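Local coordinates for ABC-type transport system, molybdenum-specific extracellular solute-binding protein (PDB 4KD5), which probably binds molybdate or tungstate outside the cell and hands the oxyanion to an ABC transporter for uptake, at residues I23-Y27 with K210-L215; A54-L58 with V198-N204; N87-I92 with V164-S170. One frame throughout, in Å; residues are numbered along the deposited sequence. Where two conformers were deposited one is given.

Overall arrangement
I23-Y27 of helix 17-28 is the first of the six segments along the chain, and K210-L215 of helix 205-215 closes interaction 1, the outermost loop. Nested inside it, interaction 2 joins A54-L58, leading into strand 58-60, to V198-N204, which leaves strand 193-198. Interaction 3 is innermost: N87-I92 of strand 82-94 pairs with V164-S170. None of the loops cross. Interactions 1 and 2 touch, through F211 and L215 on L58 and E212 on V198, and tie the N-terminal elements to the late helix of one lobe. Interaction 3 lies on the opposite side of the chain's centre, about 27 Å and 34 Å from interactions 1 and 2, centre to centre.

Interaction 1. Residues I23-Y27 with K210-L215; sequences IEEEY and KFEEFL
Y27 meets F211 and F214 in an aromatic cluster. The pair with F211 is edge-to-face (T-shaped): the ring centroids are 5.0 Å apart, the planes stand at 74°, and CD1 of F211 points at the middle of one face of Y27. F214 is met differently, in an oblique pairing in which CD1 of Y27 sits over one face of F214, displaced toward the rim and 3.5 Å from F214 CG. With CG of Y27 anti to its backbone N (chi1 -167°), the ring reaches across to the second helix, where one face takes F211 while its CD1 side is laid on F214.

The aliphatic part of the contact is built round I23. Its CG2 branch comes in at the edge of the F211 ring, 3.6 Å from CZ, and also meets CD2 of L215 at 3.7 Å. The CD1 end goes to CE2 of F214, at 4.0 Å. These residues belong to helices 17-28 and 205-215, whose short segments run at 110° to each other with axes 11.5 Å apart; the large side chains fill that separation. The packing belongs to the alpha/beta lobe of a type II periplasmic binding protein fold, where F211 and L215 also rest on L58 of strand 58-60, while I23 touches I223 and F224 of helix 218-226.

The Y27 hydroxyl passes over the backbone of the second helix, with OH 3.7 Å from F211 CA, and is hydrogen-bonded to NZ of K210 of the second subunit. F214 packs on V30 of that same neighbouring subunit.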
# COMPACT_ATOMS: atom_id res chain seq x y z
N ILE A 23 21.19 3.09 4.01
CA ILE A 23 19.78 2.72 3.88
C ILE A 23 19.19 3.21 2.55
O ILE A 23 18.41 2.50 1.90
CB ILE A 23 18.94 3.27 5.07
CG1 ILE A 23 19.27 2.52 6.37
CG2 ILE A 23 17.45 3.17 4.77
CD1 ILE A 23 18.87 1.06 6.37
N GLU A 24 19.56 4.42 2.14
CA GLU A 24 19.06 5.00 0.90
C GLU A 24 19.53 4.25 -0.34
O GLU A 24 18.73 3.88 -1.19
CB GLU A 24 19.46 6.48 0.80
CG GLU A 24 18.43 7.45 1.37
CD GLU A 24 18.98 8.86 1.53
OE1 GLU A 24 18.49 9.78 0.85
OE2 GLU A 24 19.91 9.05 2.35
N GLU A 25 20.84 4.02 -0.44
CA GLU A 25 21.41 3.33 -1.59
C GLU A 25 20.96 1.87 -1.67
O GLU A 25 20.88 1.30 -2.76
CB GLU A 25 22.95 3.41 -1.59
CG GLU A 25 23.67 2.20 -0.99
CD GLU A 25 24.42 1.40 -2.04
OE1 GLU A 25 25.31 0.60 -1.66
OE2 GLU A 25 24.11 1.55 -3.24
N GLU A 26 20.64 1.29 -0.53
CA GLU A 26 20.25 -0.12 -0.47
C GLU A 26 18.76 -0.31 -0.76
O GLU A 26 18.36 -1.34 -1.30
CB GLU A 26 20.61 -0.71 0.89
CG GLU A 26 21.01 -2.17 0.87
CD GLU A 26 22.43 -2.39 0.37
OE1 GLU A 26 22.90 -3.54 0.39
OE2 GLU A 26 23.08 -1.40 -0.04
N TYR A 27 17.95 0.67 -0.38
CA TYR A 27 16.52 0.60 -0.66
C TYR A 27 16.26 0.88 -2.13
O TYR A 27 15.32 0.36 -2.71
CB TYR A 27 15.74 1.60 0.20
CG TYR A 27 14.25 1.36 0.18
CD1 TYR A 27 13.72 0.21 0.75
CD2 TYR A 27 13.38 2.26 -0.40
CE1 TYR A 27 12.37 -0.03 0.74
CE2 TYR A 27 12.01 2.03 -0.41
CZ TYR A 27 11.52 0.88 0.17
OH TYR A 27 10.18 0.62 0.17
N LYS A 210 5.88 0.52 3.93
CA LYS A 210 6.74 -0.40 3.20
C LYS A 210 8.22 -0.07 3.41
O LYS A 210 9.05 -0.97 3.51
CB LYS A 210 6.41 -0.40 1.70
CG LYS A 210 5.50 -1.54 1.25
CD LYS A 210 4.16 -1.53 1.96
CE LYS A 210 3.27 -2.67 1.48
NZ LYS A 210 3.87 -4.01 1.70
N PHE A 211 8.55 1.21 3.47
CA PHE A 211 9.93 1.60 3.75
C PHE A 211 10.29 1.32 5.20
O PHE A 211 11.44 1.01 5.51
CB PHE A 211 10.19 3.08 3.43
CG PHE A 211 11.55 3.55 3.84
CD1 PHE A 211 12.69 3.00 3.26
CD2 PHE A 211 11.70 4.52 4.81
CE1 PHE A 211 13.96 3.43 3.65
CE2 PHE A 211 12.96 4.96 5.20
CZ PHE A 211 14.09 4.41 4.62
N GLU A 212 9.32 1.44 6.10
CA GLU A 212 9.55 1.13 7.50
C GLU A 212 9.86 -0.36 7.67
O GLU A 212 10.71 -0.73 8.48
CB GLU A 212 8.35 1.52 8.37
CG GLU A 212 8.58 1.30 9.86
CD GLU A 212 7.34 1.54 10.71
OE1 GLU A 212 7.17 0.80 11.70
OE2 GLU A 212 6.56 2.46 10.40
N GLU A 213 9.18 -1.21 6.92
CA GLU A 213 9.42 -2.64 7.03
C GLU A 213 10.78 -3.07 6.47
O GLU A 213 11.30 -4.11 6.83
CB GLU A 213 8.28 -3.47 6.44
CG GLU A 213 7.41 -4.16 7.49
CD GLU A 213 8.17 -5.16 8.34
OE1 GLU A 213 7.72 -5.45 9.47
OE2 GLU A 213 9.22 -5.67 7.89
N PHE A 214 11.35 -2.25 5.60
CA PHE A 214 12.71 -2.51 5.12
C PHE A 214 13.69 -2.27 6.26
O PHE A 214 14.66 -3.01 6.42
CB PHE A 214 13.07 -1.61 3.93
CG PHE A 214 14.52 -1.69 3.54
CD1 PHE A 214 15.03 -2.83 2.94
CD2 PHE A 214 15.37 -0.62 3.78
CE1 PHE A 214 16.37 -2.90 2.58
CE2 PHE A 214 16.71 -0.68 3.42
CZ PHE A 214 17.21 -1.83 2.82
N LEU A 215 13.41 -1.24 7.04
CA LEU A 215 14.24 -0.89 8.19
C LEU A 215 14.18 -1.99 9.25
O LEU A 215 15.18 -2.30 9.89
CB LEU A 215 13.76 0.44 8.79
CG LEU A 215 13.74 1.65 7.87
CD1 LEU A 215 13.21 2.89 8.59
CD2 LEU A 215 15.12 1.93 7.32

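Interaction 2. Residues A54-L58 with V198-N204; sequences APCDL and VIKASKN. With FMT (formic acid), chain H.
D57 and S202 meet through a short side-chain hydrogen bond, S202 OG donating to D57 OD1 at 2.6 Å. The carboxylate oxygen uses its anti lone pair, the one turned away from OD2, and OD2 is itself taken by the backbone N of N9. Both oxygens thus have a donor, which would probably help stabilise the negative charge of this buried acid. S202 OG takes part in two bonds, donating to D57 OD1 and accepting from N204 N at 3.0 Å, an ST turn. Its anti placement relative to the backbone N of S202 (chi1 167°) sends it across to the aspartate.

The backbone supplies the second bond of this dense region. I199 N reaches D57 O at 2.9 Å with an N-H...O angle of 178°, although the donor stands 41° above the carbonyl plane. Beside it C56 O is packed against I199 CB at 3.2 Å. One residue beyond D57, L58 and V198 form an antiparallel non-hydrogen-bonded pair, with L58 CD1 against V198 CG2 at 3.7 Å. Strands 58-60 and 193-198 are neighbours in the central sheet of this lobe of the solute-binding protein fold, and the contact lies at the sheet's end, where a type I turn, I199 to S202, leads toward helix 205-215. L58 continues inward onto F211 and L215 of that helix.

Toward the outside the packing thins: K203 is exposed, its chain leading away. A formic acid molecule, probably from the crystallisation liquor, sits beside the turn and accepts a hydrogen bond from A201 N at 2.8 Å.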
# COMPACT_ATOMS: atom_id res chain seq x y z
N ALA A 54 4.02 20.00 9.32
CA ALA A 54 5.05 19.85 8.30
C ALA A 54 4.93 18.49 7.64
O ALA A 54 4.81 17.47 8.33
CB ALA A 54 6.43 20.01 8.92
N PRO A 55 4.97 18.47 6.30
CA PRO A 55 4.71 17.26 5.51
C PRO A 55 5.80 16.20 5.65
O PRO A 55 6.66 16.06 4.78
CB PRO A 55 4.68 17.79 4.07
CG PRO A 55 5.50 19.03 4.10
CD PRO A 55 5.28 19.64 5.45
N CYS A 56 5.75 15.45 6.75
CA CYS A 56 6.70 14.37 6.98
C CYS A 56 5.98 13.04 6.83
O CYS A 56 4.81 12.91 7.17
CB CYS A 56 7.32 14.50 8.36
SG CYS A 56 8.34 15.97 8.57
N ASP A 57 6.69 12.04 6.32
CA ASP A 57 6.10 10.72 6.09
C ASP A 57 6.49 9.69 7.14
O ASP A 57 5.64 8.94 7.62
CB ASP A 57 6.47 10.21 4.69
CG ASP A 57 5.94 11.09 3.59
OD1 ASP A 57 4.71 11.19 3.46
OD2 ASP A 57 6.76 11.67 2.85
N LEU A 58 7.77 9.65 7.48
CA LEU A 58 8.26 8.74 8.51
C LEU A 58 9.13 9.52 9.50
O LEU A 58 9.82 10.47 9.11
CB LEU A 58 9.07 7.61 7.86
CG LEU A 58 9.33 6.35 8.70
CD1 LEU A 58 8.17 5.38 8.60
CD2 LEU A 58 10.61 5.67 8.24
N VAL A 198 5.16 5.83 11.23
CA VAL A 198 4.61 6.52 10.06
C VAL A 198 3.77 7.69 10.55
O VAL A 198 3.02 7.56 11.53
CB VAL A 198 3.76 5.58 9.19
CG1 VAL A 198 3.12 6.34 8.04
CG2 VAL A 198 4.61 4.45 8.64
N ILE A 199 3.89 8.84 9.89
CA ILE A 199 3.14 10.03 10.28
C ILE A 199 1.71 9.98 9.74
O ILE A 199 1.49 9.59 8.59
CB ILE A 199 3.86 11.30 9.80
CG1 ILE A 199 5.30 11.32 10.32
CG2 ILE A 199 3.13 12.55 10.25
CD1 ILE A 199 5.40 11.25 11.83
N LYS A 200 0.74 10.36 10.56
CA LYS A 200 -0.68 10.27 10.22
C LYS A 200 -1.06 11.14 9.02
O LYS A 200 -1.81 10.71 8.14
CB LYS A 200 -1.54 10.64 11.43
CG LYS A 200 -3.03 10.44 11.25
CD LYS A 200 -3.38 8.97 11.22
CE LYS A 200 -4.62 8.69 12.05
NZ LYS A 200 -4.48 9.21 13.44
N ALA A 201 -0.54 12.36 8.99
CA ALA A 201 -0.88 13.31 7.94
C ALA A 201 -0.23 13.00 6.59
O ALA A 201 -0.52 13.65 5.59
CB ALA A 201 -0.52 14.72 8.36
N SER A 202 0.67 12.02 6.59
CA SER A 202 1.37 11.62 5.36
C SER A 202 0.40 11.27 4.24
O SER A 202 -0.63 10.63 4.47
CB SER A 202 2.28 10.43 5.64
OG SER A 202 2.73 9.86 4.43
N LYS A 203 0.74 11.69 3.03
CA LYS A 203 -0.08 11.39 1.86
C LYS A 203 0.39 10.12 1.18
O LYS A 203 -0.14 9.72 0.15
CB LYS A 203 -0.06 12.57 0.89
CG LYS A 203 -1.03 13.69 1.25
CD LYS A 203 -0.41 15.06 1.02
CE LYS A 203 -1.42 16.02 0.40
NZ LYS A 203 -2.72 16.03 1.13
N ASN A 204 1.41 9.49 1.77
CA ASN A 204 1.91 8.21 1.29
C ASN A 204 2.11 7.23 2.44
O ASN A 204 3.22 6.75 2.66
CB ASN A 204 3.21 8.40 0.51
CG ASN A 204 3.02 9.19 -0.77
OD1 ASN A 204 3.27 10.39 -0.81
ND2 ASN A 204 2.58 8.51 -1.82
C FMT H . 0.81 14.60 11.66
O1 FMT H . 0.04 13.70 11.34
O2 FMT H . 0.90 15.69 11.09

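Interaction 3. Residues N87-I92 with V164-S170; sequences NDLVLI and VGFVYFS
The F166 ring carries L91 CD1 over one face, a CH-pi contact in which the methyl is 4.3 Å from the centroid and 17° off the ring normal; L89 CD1 approaches the same ring obliquely, 3.7 Å from F166 CD1. N87 CB lies over one face of Y168, and the N87 amide, turned 30° from that ring's plane, makes the closest approach with ND2, 3.6 Å from Y168 CD2. Both aromatic residues share one face of an antiparallel ladder between strands 82-94 and 164-168, within the second lobe of the type II periplasmic binding protein fold. Y168 is predicted to bind molybdate, as are nearby A123 and V150, so the ladder probably contributes Y168 to the anion site.

V90 with V167 and I92 with G165 are the hydrogen-bonded pairs. The V90 N to V167 O bond is 2.7 Å long and runs nearly along the C=O axis. On the other face of the sheet, V167 CG1 meets V90 CG2 and I92 CG2. At G165, which has no side chain, I92 CG1 lies 3.6 Å from G165 O.

Beyond the strands, F169 N continues the bonding to D88 O at 2.9 Å. N87 ND2 is shared with Y194 OH and donates to S170 OG at 2.8 Å, the serine oxygen lying just 4° out of the amide plane.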
# COMPACT_ATOMS: atom_id res chain seq x y z
N ASN A 87 20.80 1.28 21.08
CA ASN A 87 22.24 1.43 21.22
C ASN A 87 22.73 0.71 22.47
O ASN A 87 21.93 0.30 23.31
CB ASN A 87 22.63 2.90 21.27
CG ASN A 87 23.75 3.24 20.30
OD1 ASN A 87 24.66 2.44 20.09
ND2 ASN A 87 23.67 4.42 19.70
N ASP A 88 24.04 0.55 22.58
CA ASP A 88 24.63 -0.01 23.78
C ASP A 88 25.58 0.99 24.43
O ASP A 88 26.28 1.72 23.73
CB ASP A 88 25.38 -1.31 23.47
CG ASP A 88 24.55 -2.54 23.77
OD1 ASP A 88 23.73 -2.48 24.71
OD2 ASP A 88 24.71 -3.57 23.08
N LEU A 89 25.57 1.04 25.76
CA LEU A 89 26.50 1.89 26.49
C LEU A 89 27.76 1.06 26.73
O LEU A 89 27.71 0.00 27.36
CB LEU A 89 25.91 2.31 27.83
CG LEU A 89 26.20 3.70 28.40
CD1 LEU A 89 26.68 3.60 29.83
CD2 LEU A 89 27.22 4.46 27.58
N VAL A 90 28.89 1.54 26.21
CA VAL A 90 30.12 0.76 26.29
C VAL A 90 31.24 1.48 27.04
O VAL A 90 31.24 2.71 27.17
CB VAL A 90 30.62 0.32 24.90
CG1 VAL A 90 29.60 -0.57 24.23
CG2 VAL A 90 30.92 1.54 24.03
N LEU A 91 32.19 0.69 27.54
CA LEU A 91 33.38 1.21 28.20
C LEU A 91 34.56 1.18 27.22
O LEU A 91 34.92 0.12 26.69
CB LEU A 91 33.71 0.36 29.43
CG LEU A 91 34.96 0.73 30.23
CD1 LEU A 91 34.83 2.10 30.86
CD2 LEU A 91 35.25 -0.32 31.30
N ILE A 92 35.15 2.34 26.97
CA ILE A 92 36.27 2.42 26.03
C ILE A 92 37.59 2.81 26.69
O ILE A 92 37.62 3.37 27.79
CB ILE A 92 35.99 3.42 24.89
CG1 ILE A 92 35.75 4.82 25.45
CG2 ILE A 92 34.80 2.96 24.04
CD1 ILE A 92 35.73 5.89 24.40
N VAL A 164 39.74 5.65 30.93
CA VAL A 164 38.60 5.01 30.29
C VAL A 164 37.47 6.01 30.03
O VAL A 164 37.54 7.16 30.47
CB VAL A 164 38.03 3.84 31.12
CG1 VAL A 164 39.11 2.83 31.40
CG2 VAL A 164 37.45 4.36 32.42
N GLY A 165 36.44 5.56 29.32
CA GLY A 165 35.30 6.41 29.02
C GLY A 165 34.01 5.64 28.83
O GLY A 165 34.02 4.42 28.60
N PHE A 166 32.88 6.34 28.92
CA PHE A 166 31.58 5.75 28.66
C PHE A 166 30.96 6.40 27.43
O PHE A 166 30.88 7.62 27.33
CB PHE A 166 30.65 5.89 29.87
CG PHE A 166 30.88 4.84 30.92
CD1 PHE A 166 30.28 3.60 30.82
CD2 PHE A 166 31.70 5.10 32.01
CE1 PHE A 166 30.49 2.63 31.78
CE2 PHE A 166 31.92 4.13 32.98
CZ PHE A 166 31.31 2.90 32.86
N VAL A 167 30.51 5.57 26.49
CA VAL A 167 30.13 6.05 25.18
C VAL A 167 29.18 5.04 24.51
O VAL A 167 29.11 3.90 24.94
CB VAL A 167 31.40 6.30 24.34
CG1 VAL A 167 31.60 5.21 23.31
CG2 VAL A 167 31.37 7.66 23.68
N TYR A 168 28.43 5.47 23.50
CA TYR A 168 27.60 4.53 22.74
C TYR A 168 28.48 3.70 21.82
O TYR A 168 29.52 4.16 21.36
CB TYR A 168 26.54 5.27 21.91
CG TYR A 168 25.42 5.89 22.71
CD1 TYR A 168 25.18 5.50 24.02
CD2 TYR A 168 24.61 6.86 22.15
CE1 TYR A 168 24.15 6.07 24.75
CE2 TYR A 168 23.59 7.43 22.87
CZ TYR A 168 23.36 7.03 24.17
OH TYR A 168 22.35 7.60 24.89
N PHE A 169 28.07 2.47 21.52
CA PHE A 169 28.86 1.63 20.63
C PHE A 169 28.96 2.25 19.24
O PHE A 169 29.98 2.15 18.57
CB PHE A 169 28.28 0.23 20.53
CG PHE A 169 29.19 -0.75 19.86
CD1 PHE A 169 30.43 -1.05 20.40
CD2 PHE A 169 28.81 -1.38 18.69
CE1 PHE A 169 31.28 -1.95 19.79
CE2 PHE A 169 29.65 -2.29 18.06
CZ PHE A 169 30.89 -2.57 18.62
N SER A 170 27.88 2.91 18.81
CA SER A 170 27.84 3.54 17.49
C SER A 170 28.82 4.70 17.36
O SER A 170 29.18 5.09 16.24
CB SER A 170 26.42 4.00 17.15
OG SER A 170 25.92 4.91 18.11